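Local coordinates for hypothetical protein MG376 homolog (PDB 2HQL) that probably binds single-stranded DNA through an OB fold and assembles as a pair of identical subunits, at residues A[14-19]-A[66-71]; A[75-80]-A[90-95]. One frame throughout, in Å; residues are numbered along the deposited sequence.

Contact 1. Residues A[14-19]-A[66-71]; sequences EGEIES and KYKTIS
E16 reaches toward K68 because its CG stands anti to the backbone N (chi1 157°) and the chain then bends at chi2 (94°), which lays the two side chains next to each other, pointing the same way. OE2 of E16 comes to 3.0 Å from both CB and the carbonyl O of K68; the two oxygens are both acceptors, with no hydrogen bond between them. The charged ends do not touch, since OE1 of E16 stays 6.0 Å from NZ of K68, and any attraction there is at most weak and long-range. I17 has CG1 anti to its carbonyl carbon (chi1 -53°), and this branch passes the K68 carbonyl and meets CG2 of I70 at 4.1 Å.

Three backbone hydrogen bonds fix the antiparallel register. G15 and I70 form a hydrogen-bonded pair, with G15 N to I70 O at 3.1 Å and I70 N to G15 O at 2.9 Å. At the end where 66-71 is still loop, I17 N donates to K68 O over 2.6 Å. E16 with T69 and E14 with S71 are the non-hydrogen-bonded pairs; CA of T69 adds a CA-H...O contact to G15 O. On the E14 side, CB of E14 packs against OG of S71 at 3.3 Å.

Pairing 9-22 with 69-81 joins the first and last strands of the sheet order, consistent with the OB-fold family. I17 and I70 both lean on H63 of helix 54-64 and on I33 of strand 28-39, so this aliphatic pair touches both the helix and the neighbouring strand of its own sheet. E16 pairs by backbone with K34 on that same strand, which places 9-22 between 28-39 and 69-81.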
loop_
_atom_site.group_PDB
_atom_site.type_symbol
_atom_site.label_atom_id
_atom_site.label_comp_id
_atom_site.label_asym_id
_atom_site.label_seq_id
_atom_site.Cartn_x
_atom_site.Cartn_y
_atom_site.Cartn_z
ATOM N N GLU A 14 -4.139 1.693 9.952
ATOM C CA GLU A 14 -4.899 2.542 10.860
ATOM C C GLU A 14 -4.351 3.963 10.866
ATOM O O GLU A 14 -3.148 4.174 10.777
ATOM C CB GLU A 14 -4.835 1.987 12.284
ATOM C CG GLU A 14 -5.101 3.057 13.329
ATOM C CD GLU A 14 -4.866 2.590 14.744
ATOM O OE1 GLU A 14 -4.044 1.670 14.953
ATOM O OE2 GLU A 14 -5.496 3.168 15.653
ATOM N N GLY A 15 -5.238 4.939 10.980
ATOM C CA GLY A 15 -4.799 6.318 11.027
ATOM C C GLY A 15 -5.932 7.229 11.438
ATOM O O GLY A 15 -7.037 6.770 11.731
ATOM N N GLU A 16 -5.656 8.527 11.460
ATOM C CA GLU A 16 -6.653 9.523 11.826
ATOM C C GLU A 16 -7.319 10.093 10.577
ATOM O O GLU A 16 -6.644 10.561 9.665
ATOM C CB GLU A 16 -5.990 10.649 12.639
ATOM C CG GLU A 16 -6.731 12.003 12.640
ATOM C CD GLU A 16 -7.670 12.203 13.819
ATOM O OE1 GLU A 16 -7.184 12.256 14.968
ATOM O OE2 GLU A 16 -8.896 12.318 13.598
ATOM N N ILE A 17 -8.647 10.043 10.541
ATOM C CA ILE A 17 -9.417 10.570 9.420
ATOM C C ILE A 17 -9.121 12.065 9.265
ATOM O O ILE A 17 -9.318 12.851 10.203
ATOM C CB ILE A 17 -10.927 10.372 9.665
ATOM C CG1 ILE A 17 -11.196 8.896 9.990
ATOM C CG2 ILE A 17 -11.721 10.849 8.452
ATOM C CD1 ILE A 17 -12.644 8.560 10.330
ATOM N N GLU A 18 -8.661 12.463 8.082
ATOM C CA GLU A 18 -8.310 13.857 7.831
ATOM C C GLU A 18 -9.336 14.635 7.008
ATOM O O GLU A 18 -9.501 15.842 7.189
ATOM C CB GLU A 18 -6.951 13.920 7.133
ATOM C CG GLU A 18 -5.789 13.388 7.964
ATOM C CD GLU A 18 -5.499 14.244 9.176
ATOM O OE1 GLU A 18 -5.355 15.469 8.987
ATOM O OE2 GLU A 18 -5.408 13.709 10.304
ATOM N N SER A 19 -10.006 13.934 6.097
ATOM C CA SER A 19 -11.012 14.519 5.224
ATOM C C SER A 19 -11.619 13.374 4.439
ATOM O O SER A 19 -11.114 12.259 4.490
ATOM C CB SER A 19 -10.371 15.517 4.268
ATOM O OG SER A 19 -9.481 14.863 3.394
ATOM N N LYS A 66 -18.410 9.683 13.435
ATOM C CA LYS A 66 -18.466 9.172 14.804
ATOM C C LYS A 66 -17.100 8.994 15.479
ATOM O O LYS A 66 -16.972 9.204 16.689
ATOM C CB LYS A 66 -19.212 7.841 14.805
ATOM C CG LYS A 66 -19.462 7.241 16.164
ATOM C CD LYS A 66 -20.199 5.941 15.986
ATOM C CE LYS A 66 -20.354 5.203 17.281
ATOM N NZ LYS A 66 -21.018 3.893 17.035
ATOM N N TYR A 67 -16.089 8.615 14.699
ATOM C CA TYR A 67 -14.739 8.398 15.221
ATOM C C TYR A 67 -13.706 9.249 14.495
ATOM O O TYR A 67 -13.949 9.709 13.384
ATOM C CB TYR A 67 -14.338 6.937 15.057
ATOM C CG TYR A 67 -15.289 5.943 15.671
ATOM C CD1 TYR A 67 -15.425 5.834 17.050
ATOM C CD2 TYR A 67 -16.005 5.055 14.867
ATOM C CE1 TYR A 67 -16.238 4.863 17.611
ATOM C CE2 TYR A 67 -16.818 4.077 15.422
ATOM C CZ TYR A 67 -16.924 3.987 16.790
ATOM O OH TYR A 67 -17.694 2.996 17.343
ATOM N N LYS A 68 -12.552 9.444 15.125
ATOM C CA LYS A 68 -11.467 10.228 14.535
ATOM C C LYS A 68 -10.474 9.302 13.835
ATOM O O LYS A 68 -9.980 9.617 12.748
ATOM C CB LYS A 68 -10.739 11.041 15.609
ATOM C CG LYS A 68 -11.609 12.056 16.319
ATOM C CD LYS A 68 -10.782 12.927 17.263
ATOM C CE LYS A 68 -11.672 13.902 18.049
ATOM N NZ LYS A 68 -10.913 14.896 18.883
ATOM N N THR A 69 -10.181 8.165 14.463
ATOM C CA THR A 69 -9.258 7.201 13.876
ATOM C C THR A 69 -10.079 6.072 13.280
ATOM O O THR A 69 -11.280 5.968 13.531
ATOM C CB THR A 69 -8.289 6.576 14.920
ATOM O OG1 THR A 69 -8.972 5.562 15.664
ATOM C CG2 THR A 69 -7.761 7.634 15.873
ATOM N N ILE A 70 -9.428 5.237 12.479
ATOM C CA ILE A 70 -10.090 4.100 11.870
ATOM C C ILE A 70 -9.022 3.093 11.481
ATOM O O ILE A 70 -7.925 3.476 11.077
ATOM C CB ILE A 70 -10.899 4.500 10.609
ATOM C CG1 ILE A 70 -11.671 3.274 10.088
ATOM C CG2 ILE A 70 -9.953 5.055 9.531
ATOM C CD1 ILE A 70 -12.646 3.547 8.968
ATOM N N SER A 71 -9.344 1.808 11.633
ATOM C CA SER A 71 -8.433 0.716 11.286
ATOM C C SER A 71 -9.180 -0.122 10.280
ATOM O O SER A 71 -10.381 -0.310 10.424
ATOM C CB SER A 71 -8.115 -0.157 12.508
ATOM O OG SER A 71 -7.542 0.604 13.558
#

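Contact 2. Residues A[75-80]-A[90-95]; sequences ILRTYL and TIEIVK
I75 meets E92 and V94. Its backbone pairs with E92 in both directions, I75 N to E92 O and E92 N to I75 O each measuring 2.9 Å, while its CG1 packs on CG2 of V94 at 3.6 Å. Next, L76 turns to the other face of the sheet with I91, a non-hydrogen-bonded pair in which CD1 of L76 lies 3.8 Å from CG1 of I91. The L76 carbonyl is bound by the Y48 hydroxyl of the second subunit.

R77 returns to the face of I75 and E92. Its main chain is linked to T90 in both directions, R77 N to T90 O at 2.8 Å and T90 N to R77 O. CG of R77 is anti to the carbonyl carbon (chi1 -51°) and the chain bends at chi2 (-59°), whereas that of E92 is extended beyond CG. The guanidinium forms a salt bridge with E92, side-on: NE at 2.7 Å and NH2 at 3.0 Å both donate to OE1, so one carboxylate oxygen takes two bonds. The two planes are only 22° apart. CG2 of I75 lies 3.6 Å above the centre of the guanidinium, covering one face, which together with the two in-plane bonds should restrict its rotation.

T78 points away from 90-95, its hydroxyl bound to D46 of the second subunit. Y79 then brings its ring edge to T90, CE1 lying 4.0 Å from CG2, with the side chains crossing at about a right angle. The alternation of pair types marks antiparallel pairing, and because 69-81 and 86-96 follow each other with a short connection they form a beta hairpin, here in a protein of the OB clan.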
loop_
_atom_site.group_PDB
_atom_site.type_symbol
_atom_site.label_atom_id
_atom_site.label_comp_id
_atom_site.label_asym_id
_atom_site.label_seq_id
_atom_site.Cartn_x
_atom_site.Cartn_y
_atom_site.Cartn_z
ATOM N N ILE A 75 -7.323 -3.779 0.165
ATOM C CA ILE A 75 -6.542 -4.227 -0.979
ATOM C C ILE A 75 -5.834 -3.029 -1.617
ATOM O O ILE A 75 -6.461 -2.034 -1.980
ATOM C CB ILE A 75 -7.463 -4.910 -2.008
ATOM C CG1 ILE A 75 -8.357 -5.935 -1.301
ATOM C CG2 ILE A 75 -6.650 -5.617 -3.044
ATOM C CD1 ILE A 75 -9.405 -6.577 -2.197
ATOM N N LEU A 76 -4.521 -3.124 -1.750
ATOM C CA LEU A 76 -3.760 -2.032 -2.337
ATOM C C LEU A 76 -3.960 -1.922 -3.856
ATOM O O LEU A 76 -3.654 -2.851 -4.608
ATOM C CB LEU A 76 -2.281 -2.206 -1.999
ATOM C CG LEU A 76 -1.423 -0.943 -2.032
ATOM C CD1 LEU A 76 -2.024 0.128 -1.134
ATOM C CD2 LEU A 76 -0.030 -1.284 -1.576
ATOM N N ARG A 77 -4.490 -0.771 -4.286
ATOM C CA ARG A 77 -4.757 -0.459 -5.696
ATOM C C ARG A 77 -3.972 0.784 -6.106
ATOM O O ARG A 77 -3.351 1.434 -5.277
ATOM C CB ARG A 77 -6.249 -0.156 -5.911
ATOM C CG ARG A 77 -7.207 -1.179 -5.355
ATOM C CD ARG A 77 -6.956 -2.534 -5.974
ATOM N NE ARG A 77 -8.100 -3.421 -5.805
ATOM C CZ ARG A 77 -8.128 -4.678 -6.225
ATOM N NH1 ARG A 77 -7.073 -5.193 -6.830
ATOM N NH2 ARG A 77 -9.216 -5.415 -6.055
ATOM N N THR A 78 -4.018 1.110 -7.393
ATOM C CA THR A 78 -3.350 2.287 -7.912
ATOM C C THR A 78 -4.088 2.777 -9.149
ATOM O O THR A 78 -4.881 2.045 -9.737
ATOM C CB THR A 78 -1.888 2.003 -8.359
ATOM O OG1 THR A 78 -1.902 1.141 -9.502
ATOM C CG2 THR A 78 -1.076 1.366 -7.240
ATOM N N TYR A 79 -3.834 4.030 -9.524
ATOM C CA TYR A 79 -4.398 4.612 -10.739
ATOM C C TYR A 79 -3.290 5.496 -11.293
ATOM O O TYR A 79 -2.361 5.851 -10.569
ATOM C CB TYR A 79 -5.682 5.422 -10.474
ATOM C CG TYR A 79 -5.508 6.715 -9.707
ATOM C CD1 TYR A 79 -5.526 6.733 -8.318
ATOM C CD2 TYR A 79 -5.361 7.934 -10.378
ATOM C CE1 TYR A 79 -5.405 7.930 -7.616
ATOM C CE2 TYR A 79 -5.241 9.137 -9.682
ATOM C CZ TYR A 79 -5.265 9.125 -8.304
ATOM O OH TYR A 79 -5.157 10.308 -7.601
ATOM N N LEU A 80 -3.367 5.835 -12.571
ATOM C CA LEU A 80 -2.335 6.665 -13.170
ATOM C C LEU A 80 -2.529 8.174 -13.097
ATOM O O LEU A 80 -3.604 8.707 -13.365
ATOM C CB LEU A 80 -2.141 6.284 -14.633
ATOM C CG LEU A 80 -1.130 7.125 -15.412
ATOM C CD1 LEU A 80 0.286 6.783 -14.959
ATOM C CD2 LEU A 80 -1.311 6.859 -16.902
ATOM N N THR A 90 -4.059 3.791 -3.645
ATOM C CA THR A 90 -5.297 3.908 -2.864
ATOM C C THR A 90 -5.604 2.538 -2.271
ATOM O O THR A 90 -5.215 1.515 -2.835
ATOM C CB THR A 90 -6.530 4.320 -3.726
ATOM O OG1 THR A 90 -6.777 3.327 -4.731
ATOM C CG2 THR A 90 -6.303 5.661 -4.388
ATOM N N ILE A 91 -6.290 2.510 -1.134
ATOM C CA ILE A 91 -6.638 1.234 -0.530
ATOM C C ILE A 91 -8.129 0.987 -0.596
ATOM O O ILE A 91 -8.912 1.759 -0.060
ATOM C CB ILE A 91 -6.237 1.129 0.961
ATOM C CG1 ILE A 91 -4.751 1.476 1.146
ATOM C CG2 ILE A 91 -6.519 -0.293 1.469
ATOM C CD1 ILE A 91 -4.474 2.967 1.220
ATOM N N GLU A 92 -8.499 -0.105 -1.264
ATOM C CA GLU A 92 -9.885 -0.527 -1.405
ATOM C C GLU A 92 -10.261 -1.231 -0.107
ATOM O O GLU A 92 -9.795 -2.334 0.176
ATOM C CB GLU A 92 -10.016 -1.503 -2.571
ATOM C CG GLU A 92 -11.446 -1.839 -2.932
ATOM C CD GLU A 92 -11.519 -2.968 -3.914
ATOM O OE1 GLU A 92 -10.509 -3.182 -4.612
ATOM O OE2 GLU A 92 -12.574 -3.634 -3.999
ATOM N N ILE A 93 -11.102 -0.587 0.685
ATOM C CA ILE A 93 -11.517 -1.145 1.958
ATOM C C ILE A 93 -12.338 -2.420 1.812
ATOM O O ILE A 93 -13.295 -2.476 1.038
ATOM C CB ILE A 93 -12.309 -0.093 2.767
ATOM C CG1 ILE A 93 -11.368 1.056 3.164
ATOM C CG2 ILE A 93 -12.988 -0.744 3.972
ATOM C CD1 ILE A 93 -12.075 2.259 3.734
ATOM N N VAL A 94 -11.942 -3.449 2.555
ATOM C CA VAL A 94 -12.630 -4.731 2.547
ATOM C C VAL A 94 -13.326 -4.871 3.884
ATOM O O VAL A 94 -14.440 -5.385 3.969
ATOM C CB VAL A 94 -11.640 -5.916 2.380
ATOM C CG1 VAL A 94 -12.320 -7.214 2.751
ATOM C CG2 VAL A 94 -11.147 -6.001 0.939
ATOM N N LYS A 95 -12.675 -4.385 4.932
ATOM C CA LYS A 95 -13.243 -4.493 6.261
ATOM C C LYS A 95 -12.859 -3.357 7.219
ATOM O O LYS A 95 -11.712 -2.904 7.260
ATOM C CB LYS A 95 -12.831 -5.845 6.847
ATOM C CG LYS A 95 -13.581 -6.239 8.095
ATOM C CD LYS A 95 -13.266 -7.661 8.506
ATOM C CE LYS A 95 -14.053 -8.038 9.739
ATOM N NZ LYS A 95 -13.748 -7.105 10.861
#

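How the contacts relate
Contact 1 closes before contact 2 opens along the chain, and their centres lie about 17 Å apart on opposite sides of the chain's centre. Strand 69-81 serves both: its beginning pairs with 9-22 in contact 1, and its later part pairs with 86-96 in contact 2. The two contacts thus attach the same strand to its two neighbours in one sheet, the first joining elements distant in sequence and the second forming a local hairpin. Pairing of 69-81 with 9-22 brings together the first and last strands in the sheet order, consistent with the closed sheet of an OB fold. Both contacts also touch the second subunit.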